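Local coordinates for SusD-like carbohydrate binding protein BF1063 (Bacteroides fragilis NCTC 9343, PDB 3I4G) that probably binds carbohydrate at the bacterial outer membrane, at residues K336-D340 against Y477-Y483; K348-T352 against R497-G501; Q470-G474 against E489-T493. All blocks are in the same frame, centred on the assembly; numbering follows the deposited sequence.

How the contacts relate
All three contacts lie on the same side of the chain's centre, within the SusD family region, around the small antiparallel sheet of strands 471-476 and 497-502. Contact 2 is central: its centre is about 10 Å from those of contacts 1 and 3, which are about 15 Å apart. Contacts 1 and 2 both bring the loop between strands 333-334 and 360-362 against the C-terminal part, their segments alternating along the chain; Ser-338 O to Leu-349 N (3.0 Å, a probable hydrogen bond) and Tyr-477 CE2 on Leu-349 CD2 (3.4 Å) join them. Contact 3 is nested within the loop closed by contact 2. Probable hydrogen bonds from Tyr-483 OH to Arg-497 O (2.7 Å) and Asp-491 N (3.0 Å) link all three.

Contact 1. Residues K336-D340 against Y477-Y483; sequences KMSPD and YPGSTQY
Two loops meet here without pairing as a sheet: a carboxylate from 336-340 accepts two backbone NH groups, of Thr-481 and Gln-482, in the turn before helix 483-486. Segment 477-483 opens with a type I beta turn from Tyr-477 to Ser-480, closed by Ser-480 N to Tyr-477 O (3.1 Å). Segment 336-340 is extended through Ser-338 and then bends at Pro-339 (phi/psi -57/-17), where Ser-338 OG accepts from Asp-340 N at 3.0 Å, an ST turn. The closest CA pair is Asp-340 with Gln-482, 5.6 Å apart.

Among the polar contacts, Asp-340 (chi1 m, chi2 near 0°) uses both carboxylate oxygens. OD1 accepts from Gln-482 N (2.9 Å) and Ser-480 OG (2.7 Å), while OD2 accepts from Thr-481 N (2.9 Å). Ser-480 OG in turn accepts a weak capping bond from Tyr-483 N (2.9 Å).

The apolar part centres on Tyr-477, chi1 m. Pro-339 CD sits 3.6 Å from the Tyr-477 ring centroid and only 10° off its normal, a CH-pi contact, and Pro-339 also packs on Trp-498 of strand 497-502. At the far edge of the ring, near its plane, Tyr-477 OH donates to the carbonyl O of selenomethionine Met-337 at 2.7 Å.

Contact 2. Residues K348-T352 against R497-G501; sequences KLDYT and RWYVG
A single water joins an indole to a loop backbone: water 1 accepts from Trp-498 NE1 (2.9 Å) and donates to Asp-350 O (2.9 Å). The loop 348-352 runs beside strand 497-501 at side-chain distance, with CA separations of 8.5 Å for Leu-349 to Trp-498 and 8.3 Å for Tyr-351 to Val-500. Leu-349 (t, p) lies over one indole face, its CG 3.7 Å from the five-membered-ring centroid of Trp-498 and 3° off the normal, a CH-pi contact. Tyr-351 (chi1 m) packs its CE2 3.4 Å from Trp-498 CZ2; its ring and the Trp-498 five-membered ring lie at 25° with centroids 5.1 Å apart, slid so far that they barely overlap. Tyr-351 OH donates to Tyr-499 O at 2.6 Å and accepts from Lys-488 N. Asp-350 OD1 takes Thr-352 N (2.9 Å) in an Asx turn, and OD2 is hydrogen-bonded to Ser-353 OG. Strand 497-502 pairs antiparallel with 471-476, Val-500 and Gly-501 forming a classic bulge opposite Ile-472, while Trp-498 also touches helix 483-486.

Contact 3. Residues Q470-G474 against E489-T493; sequences QKIWG and EVDPT
In a two-stranded antiparallel sheet, the long connection from strand 471-476 to strand 497-502 folds back so that its 489-493 part packs against the first strand. Strand residues 471-474 are extended, and the closest CA pair, Trp-473 with Asp-491, is 8.0 Å apart, so side chains make the contact.

The charged end is satisfied on both sides. Lys-471, nearly fully extended beyond chi1 (m, t, t, t), donates from NZ to Glu-489 OE1 at 2.7 Å in a salt bridge. Glu-489 (chi1 and chi2 t) has its other oxygen, OE2, served by water 2 (2.6 Å), which also accepts from Lys-471 NZ at 3.1 Å; the water thus completes a small ring of bonds. Further along, Glu-489 O is hydrogen-bonded to Thr-487 OG1, and Asp-491 N is bonded to Tyr-483 OH. Asp-491 OD2 forms a salt bridge with Arg-497 NE, and OD1 accepts from Thr-493 N, among other bonds.

Trp-473 (chi1 m, chi2 94°) supplies the apolar surface. Its CZ2 meets Pro-492 CD at 3.5 Å and its CZ3 meets Asp-491 CA at 3.6 Å, while Glu-489 O lies near the ring plane, 3.5 Å from Trp-473 CZ3. The indole also forms a cation-pi pair with Arg-497 and an edge-to-face pair with Tyr-499, which joins this packing to the second strand. An Asx turn shapes the connection at 491-493: Thr-493 N donates to Asp-491 OD1 at 2.9 Å, with an N-H...O angle of 155°.

Contact 1. Residues K336-D340 against Y477-Y483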
loop_
_atom_site.group_PDB
_atom_site.type_symbol
_atom_site.label_atom_id
_atom_site.label_comp_id
_atom_site.label_asym_id
_atom_site.label_seq_id
_atom_site.Cartn_x
_atom_site.Cartn_y
_atom_site.Cartn_z
ATOM N N LYS A 336 12.133 -5.499 23.055
ATOM C CA LYS A 336 12.930 -6.672 23.409
ATOM C C LYS A 336 12.370 -7.871 22.649
ATOM O O LYS A 336 11.228 -8.292 22.883
ATOM C CB LYS A 336 12.915 -6.884 24.920
ATOM C CG LYS A 336 13.540 -5.715 25.648
ATOM C CD LYS A 336 13.505 -5.874 27.137
ATOM C CE LYS A 336 14.109 -4.664 27.781
ATOM N NZ LYS A 336 14.032 -4.726 29.261
HETATM N N MSE A 337 13.199 -8.418 21.756
HETATM C CA MSE A 337 12.810 -9.495 20.881
HETATM C C MSE A 337 14.041 -10.292 20.479
HETATM O O MSE A 337 14.885 -9.773 19.732
HETATM C CB MSE A 337 12.116 -8.896 19.641
HETATM C CG MSE A 337 11.591 -9.910 18.601
HETATM SE SE MSE A 337 10.463 -11.308 19.336
HETATM C CE MSE A 337 9.325 -10.280 20.438
ATOM N N SER A 338 14.130 -11.548 20.902
ATOM C CA SER A 338 15.289 -12.369 20.613
ATOM C C SER A 338 14.979 -13.823 20.838
ATOM O O SER A 338 14.152 -14.151 21.699
ATOM C CB SER A 338 16.420 -12.020 21.585
ATOM O OG SER A 338 17.509 -12.961 21.492
ATOM N N PRO A 339 15.647 -14.733 20.117
ATOM C CA PRO A 339 15.499 -16.142 20.458
ATOM C C PRO A 339 15.879 -16.486 21.911
ATOM O O PRO A 339 15.506 -17.558 22.411
ATOM C CB PRO A 339 16.486 -16.831 19.505
ATOM C CG PRO A 339 16.584 -15.890 18.337
ATOM C CD PRO A 339 16.516 -14.536 18.944
ATOM N N ASP A 340 16.615 -15.593 22.573
ATOM C CA ASP A 340 17.108 -15.873 23.908
ATOM C C ASP A 340 16.202 -15.404 25.040
ATOM O O ASP A 340 16.458 -15.706 26.209
ATOM C CB ASP A 340 18.454 -15.177 24.133
ATOM C CG ASP A 340 19.571 -15.738 23.320
ATOM O OD1 ASP A 340 19.329 -16.649 22.520
ATOM O OD2 ASP A 340 20.739 -15.279 23.539
ATOM N N TYR A 477 21.002 -12.175 14.558
ATOM C CA TYR A 477 21.219 -12.465 15.960
ATOM C C TYR A 477 22.569 -13.153 16.220
ATOM O O TYR A 477 22.622 -14.228 16.805
ATOM C CB TYR A 477 20.082 -13.323 16.517
ATOM C CG TYR A 477 18.800 -12.553 16.679
ATOM C CD1 TYR A 477 18.590 -11.790 17.786
ATOM C CD2 TYR A 477 17.799 -12.583 15.702
ATOM C CE1 TYR A 477 17.443 -11.055 17.935
ATOM C CE2 TYR A 477 16.660 -11.870 15.861
ATOM C CZ TYR A 477 16.471 -11.111 16.970
ATOM O OH TYR A 477 15.289 -10.368 17.096
ATOM N N PRO A 478 23.675 -12.509 15.800
ATOM C CA PRO A 478 24.971 -13.122 16.078
ATOM C C PRO A 478 25.211 -13.304 17.574
ATOM O O PRO A 478 25.933 -14.214 17.945
ATOM C CB PRO A 478 25.979 -12.135 15.453
ATOM C CG PRO A 478 25.274 -10.839 15.398
ATOM C CD PRO A 478 23.833 -11.258 15.043
ATOM N N GLY A 479 24.644 -12.484 18.437
ATOM C CA GLY A 479 24.906 -12.639 19.871
ATOM C C GLY A 479 23.982 -13.599 20.576
ATOM O O GLY A 479 24.081 -13.729 21.782
ATOM N N SER A 480 23.084 -14.265 19.861
ATOM C CA SER A 480 22.138 -15.175 20.494
ATOM C C SER A 480 22.697 -16.540 20.790
ATOM O O SER A 480 23.268 -17.173 19.907
ATOM C CB SER A 480 20.917 -15.310 19.565
ATOM O OG SER A 480 20.061 -16.394 19.930
ATOM N N THR A 481 22.512 -16.983 22.036
ATOM C CA THR A 481 22.964 -18.284 22.474
ATOM C C THR A 481 22.051 -19.396 21.989
ATOM O O THR A 481 22.516 -20.512 21.787
ATOM C CB THR A 481 23.026 -18.382 24.027
ATOM O OG1 THR A 481 21.712 -18.222 24.556
ATOM C CG2 THR A 481 23.937 -17.320 24.595
ATOM N N GLN A 482 20.763 -19.100 21.822
ATOM C CA GLN A 482 19.781 -20.101 21.424
ATOM C C GLN A 482 19.573 -20.206 19.928
ATOM O O GLN A 482 19.007 -21.200 19.467
ATOM C CB GLN A 482 18.427 -19.778 22.050
ATOM C CG GLN A 482 18.450 -19.613 23.557
ATOM C CD GLN A 482 18.992 -20.835 24.229
ATOM O OE1 GLN A 482 20.089 -20.809 24.792
ATOM N NE2 GLN A 482 18.277 -21.934 24.100
ATOM N N TYR A 483 20.074 -19.242 19.165
ATOM C CA TYR A 483 19.856 -19.208 17.719
ATOM C C TYR A 483 20.199 -20.494 17.000
ATOM O O TYR A 483 19.373 -21.058 16.241
ATOM C CB TYR A 483 20.700 -18.066 17.121
ATOM C CG TYR A 483 20.673 -18.056 15.611
ATOM C CD1 TYR A 483 19.644 -17.446 14.931
ATOM C CD2 TYR A 483 21.678 -18.645 14.863
ATOM C CE1 TYR A 483 19.578 -17.448 13.540
ATOM C CE2 TYR A 483 21.636 -18.627 13.478
ATOM C CZ TYR A 483 20.584 -18.015 12.825
ATOM O OH TYR A 483 20.588 -18.043 11.452
#

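Contact 2. Residues K348-T352 against R497-G501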
loop_
_atom_site.group_PDB
_atom_site.type_symbol
_atom_site.label_atom_id
_atom_site.label_comp_id
_atom_site.label_asym_id
_atom_site.label_seq_id
_atom_site.Cartn_x
_atom_site.Cartn_y
_atom_site.Cartn_z
ATOM N N LYS A 348 10.247 -13.380 23.231
ATOM C CA LYS A 348 10.994 -14.390 22.490
ATOM C C LYS A 348 10.591 -14.439 21.015
ATOM O O LYS A 348 9.408 -14.333 20.669
ATOM C CB LYS A 348 10.765 -15.746 23.153
ATOM C CG LYS A 348 11.575 -16.861 22.564
ATOM C CD LYS A 348 11.260 -18.173 23.308
ATOM C CE LYS A 348 11.976 -19.358 22.705
ATOM N NZ LYS A 348 11.512 -20.667 23.296
ATOM N N LEU A 349 11.609 -14.605 20.172
ATOM C CA LEU A 349 11.468 -14.827 18.760
ATOM C C LEU A 349 11.359 -16.313 18.535
ATOM O O LEU A 349 12.320 -17.029 18.799
ATOM C CB LEU A 349 12.661 -14.244 18.014
ATOM C CG LEU A 349 12.640 -14.402 16.491
ATOM C CD1 LEU A 349 11.351 -13.878 15.872
ATOM C CD2 LEU A 349 13.824 -13.687 15.866
ATOM N N ASP A 350 10.169 -16.761 18.107
ATOM C CA ASP A 350 9.907 -18.197 17.954
ATOM C C ASP A 350 8.845 -18.368 16.850
ATOM O O ASP A 350 8.582 -17.435 16.081
ATOM C CB ASP A 350 9.530 -18.814 19.300
ATOM C CG ASP A 350 8.233 -18.257 19.885
ATOM O OD1 ASP A 350 7.345 -17.854 19.127
ATOM O OD2 ASP A 350 8.120 -18.239 21.144
ATOM N N TYR A 351 8.283 -19.581 16.753
ATOM C CA TYR A 351 7.302 -19.912 15.729
ATOM C C TYR A 351 5.877 -20.034 16.262
ATOM O O TYR A 351 5.003 -20.476 15.525
ATOM C CB TYR A 351 7.779 -21.208 15.023
ATOM C CG TYR A 351 9.146 -21.039 14.346
ATOM C CD1 TYR A 351 9.253 -20.363 13.137
ATOM C CD2 TYR A 351 10.299 -21.538 14.915
ATOM C CE1 TYR A 351 10.479 -20.167 12.517
ATOM C CE2 TYR A 351 11.506 -21.360 14.309
ATOM C CZ TYR A 351 11.592 -20.658 13.104
ATOM O OH TYR A 351 12.813 -20.492 12.482
ATOM N N THR A 352 5.650 -19.617 17.524
ATOM C CA THR A 352 4.356 -19.792 18.173
ATOM C C THR A 352 3.801 -18.623 19.000
ATOM O O THR A 352 2.593 -18.508 19.140
ATOM C CB THR A 352 4.403 -20.991 19.119
ATOM O OG1 THR A 352 5.402 -20.783 20.123
ATOM C CG2 THR A 352 4.704 -22.268 18.334
ATOM N N ARG A 497 20.799 -14.532 10.523
ATOM C CA ARG A 497 19.421 -14.070 10.381
ATOM C C ARG A 497 18.459 -15.196 10.761
ATOM O O ARG A 497 18.683 -16.361 10.478
ATOM C CB ARG A 497 19.148 -13.594 8.956
ATOM C CG ARG A 497 19.992 -12.400 8.549
ATOM C CD ARG A 497 19.808 -12.040 7.095
ATOM N NE ARG A 497 20.168 -13.192 6.277
ATOM C CZ ARG A 497 19.693 -13.444 5.067
ATOM N NH1 ARG A 497 18.920 -12.570 4.450
ATOM N NH2 ARG A 497 19.978 -14.586 4.473
ATOM N N TRP A 498 17.365 -14.843 11.411
ATOM C CA TRP A 498 16.359 -15.815 11.822
ATOM C C TRP A 498 15.628 -16.407 10.592
ATOM O O TRP A 498 15.219 -15.655 9.724
ATOM C CB TRP A 498 15.344 -15.158 12.781
ATOM C CG TRP A 498 14.364 -16.080 13.362
ATOM C CD1 TRP A 498 13.036 -16.179 13.065
ATOM C CD2 TRP A 498 14.622 -17.065 14.365
ATOM N NE1 TRP A 498 12.467 -17.160 13.820
ATOM C CE2 TRP A 498 13.414 -17.728 14.627
ATOM C CE3 TRP A 498 15.768 -17.463 15.057
ATOM C CZ2 TRP A 498 13.303 -18.741 15.597
ATOM C CZ3 TRP A 498 15.660 -18.480 15.992
ATOM C CH2 TRP A 498 14.437 -19.092 16.260
ATOM N N TYR A 499 15.418 -17.733 10.556
ATOM C CA TYR A 499 14.651 -18.333 9.476
ATOM C C TYR A 499 13.160 -18.069 9.742
ATOM O O TYR A 499 12.623 -18.478 10.778
ATOM C CB TYR A 499 14.872 -19.840 9.350
ATOM C CG TYR A 499 14.005 -20.408 8.245
ATOM C CD1 TYR A 499 14.418 -20.334 6.901
ATOM C CD2 TYR A 499 12.755 -20.960 8.518
ATOM C CE1 TYR A 499 13.622 -20.806 5.899
ATOM C CE2 TYR A 499 11.948 -21.439 7.489
ATOM C CZ TYR A 499 12.400 -21.361 6.196
ATOM O OH TYR A 499 11.621 -21.844 5.154
ATOM N N VAL A 500 12.501 -17.415 8.782
ATOM C CA VAL A 500 11.095 -17.080 8.933
ATOM C C VAL A 500 10.164 -18.040 8.193
ATOM O O VAL A 500 9.204 -18.543 8.784
ATOM C CB VAL A 500 10.853 -15.643 8.464
ATOM C CG1 VAL A 500 9.404 -15.244 8.602
ATOM C CG2 VAL A 500 11.676 -14.696 9.328
ATOM N N GLY A 501 10.424 -18.278 6.913
ATOM C CA GLY A 501 9.533 -19.117 6.125
ATOM C C GLY A 501 9.966 -19.056 4.676
ATOM O O GLY A 501 11.114 -18.703 4.381
HETATM O O HOH W 1 9.587 -17.014 13.418
#

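Contact 3. Residues Q470-G474 against E489-T493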
loop_
_atom_site.group_PDB
_atom_site.type_symbol
_atom_site.label_atom_id
_atom_site.label_comp_id
_atom_site.label_asym_id
_atom_site.label_seq_id
_atom_site.Cartn_x
_atom_site.Cartn_y
_atom_site.Cartn_z
ATOM N N GLN A 470 11.818 -17.263 -2.975
ATOM C CA GLN A 470 12.869 -17.423 -1.987
ATOM C C GLN A 470 12.417 -17.675 -0.592
ATOM O O GLN A 470 11.225 -17.485 -0.246
ATOM C CB GLN A 470 13.666 -16.115 -1.954
ATOM C CG GLN A 470 14.267 -15.725 -3.322
ATOM C CD GLN A 470 15.328 -16.640 -3.720
ATOM O OE1 GLN A 470 16.346 -16.782 -3.040
ATOM N NE2 GLN A 470 15.129 -17.301 -4.837
ATOM N N LYS A 471 13.377 -18.054 0.233
ATOM C CA LYS A 471 13.158 -18.105 1.672
ATOM C C LYS A 471 13.069 -16.669 2.212
ATOM O O LYS A 471 13.571 -15.713 1.598
ATOM C CB LYS A 471 14.254 -18.913 2.355
ATOM C CG LYS A 471 14.123 -20.393 2.077
ATOM C CD LYS A 471 15.322 -21.238 2.414
ATOM C CE LYS A 471 15.027 -22.728 2.137
ATOM N NZ LYS A 471 16.253 -23.583 2.335
ATOM N N ILE A 472 12.419 -16.544 3.351
ATOM C CA ILE A 472 12.201 -15.305 4.076
ATOM C C ILE A 472 13.039 -15.379 5.343
ATOM O O ILE A 472 12.962 -16.348 6.096
ATOM C CB ILE A 472 10.755 -15.140 4.432
ATOM C CG1 ILE A 472 9.870 -15.248 3.189
ATOM C CG2 ILE A 472 10.531 -13.800 5.154
ATOM C CD1 ILE A 472 8.398 -15.287 3.521
ATOM N N TRP A 473 13.826 -14.322 5.586
ATOM C CA TRP A 473 14.717 -14.252 6.734
ATOM C C TRP A 473 14.306 -13.071 7.601
ATOM O O TRP A 473 13.589 -12.167 7.155
ATOM C CB TRP A 473 16.167 -14.170 6.260
ATOM C CG TRP A 473 16.569 -15.420 5.548
ATOM C CD1 TRP A 473 16.518 -15.647 4.206
ATOM C CD2 TRP A 473 17.060 -16.631 6.135
ATOM N NE1 TRP A 473 16.946 -16.919 3.922
ATOM C CE2 TRP A 473 17.273 -17.551 5.084
ATOM C CE3 TRP A 473 17.337 -17.030 7.442
ATOM C CZ2 TRP A 473 17.753 -18.839 5.304
ATOM C CZ3 TRP A 473 17.785 -18.322 7.665
ATOM C CH2 TRP A 473 17.985 -19.207 6.609
ATOM N N GLY A 474 14.779 -13.097 8.843
ATOM C CA GLY A 474 14.479 -12.078 9.834
ATOM C C GLY A 474 15.733 -11.339 10.267
ATOM O O GLY A 474 16.762 -11.287 9.553
ATOM N N GLU A 489 16.424 -23.123 10.133
ATOM C CA GLU A 489 17.562 -23.228 9.230
ATOM C C GLU A 489 18.565 -22.161 9.621
ATOM O O GLU A 489 18.177 -21.022 9.859
ATOM C CB GLU A 489 17.144 -23.021 7.770
ATOM C CG GLU A 489 18.278 -23.249 6.774
ATOM C CD GLU A 489 17.857 -23.105 5.305
ATOM O OE1 GLU A 489 16.689 -23.328 5.004
ATOM O OE2 GLU A 489 18.741 -22.784 4.483
ATOM N N VAL A 490 19.841 -22.537 9.740
ATOM C CA VAL A 490 20.910 -21.568 10.006
ATOM C C VAL A 490 21.105 -20.770 8.739
ATOM O O VAL A 490 21.155 -21.330 7.643
ATOM C CB VAL A 490 22.187 -22.291 10.453
ATOM C CG1 VAL A 490 23.413 -21.352 10.512
ATOM C CG2 VAL A 490 21.954 -22.950 11.809
ATOM N N ASP A 491 21.190 -19.449 8.873
ATOM C CA ASP A 491 21.344 -18.542 7.723
ATOM C C ASP A 491 22.584 -18.946 6.942
ATOM O O ASP A 491 23.706 -18.837 7.448
ATOM C CB ASP A 491 21.394 -17.113 8.258
ATOM C CG ASP A 491 21.734 -16.081 7.250
ATOM O OD1 ASP A 491 21.785 -16.372 6.016
ATOM O OD2 ASP A 491 21.971 -14.946 7.723
ATOM N N PRO A 492 22.406 -19.376 5.675
ATOM C CA PRO A 492 23.540 -19.865 4.902
ATOM C C PRO A 492 24.496 -18.757 4.454
ATOM O O PRO A 492 25.598 -19.062 3.983
ATOM C CB PRO A 492 22.861 -20.527 3.700
ATOM C CG PRO A 492 21.575 -19.816 3.516
ATOM C CD PRO A 492 21.135 -19.458 4.915
ATOM N N THR A 493 24.086 -17.502 4.587
ATOM C CA THR A 493 24.953 -16.383 4.246
ATOM C C THR A 493 25.918 -16.039 5.388
ATOM O O THR A 493 26.791 -15.206 5.219
ATOM C CB THR A 493 24.159 -15.124 3.853
ATOM O OG1 THR A 493 23.523 -14.539 5.016
ATOM C CG2 THR A 493 23.126 -15.442 2.765
HETATM O O HOH W 2 18.735 -21.667 2.174
#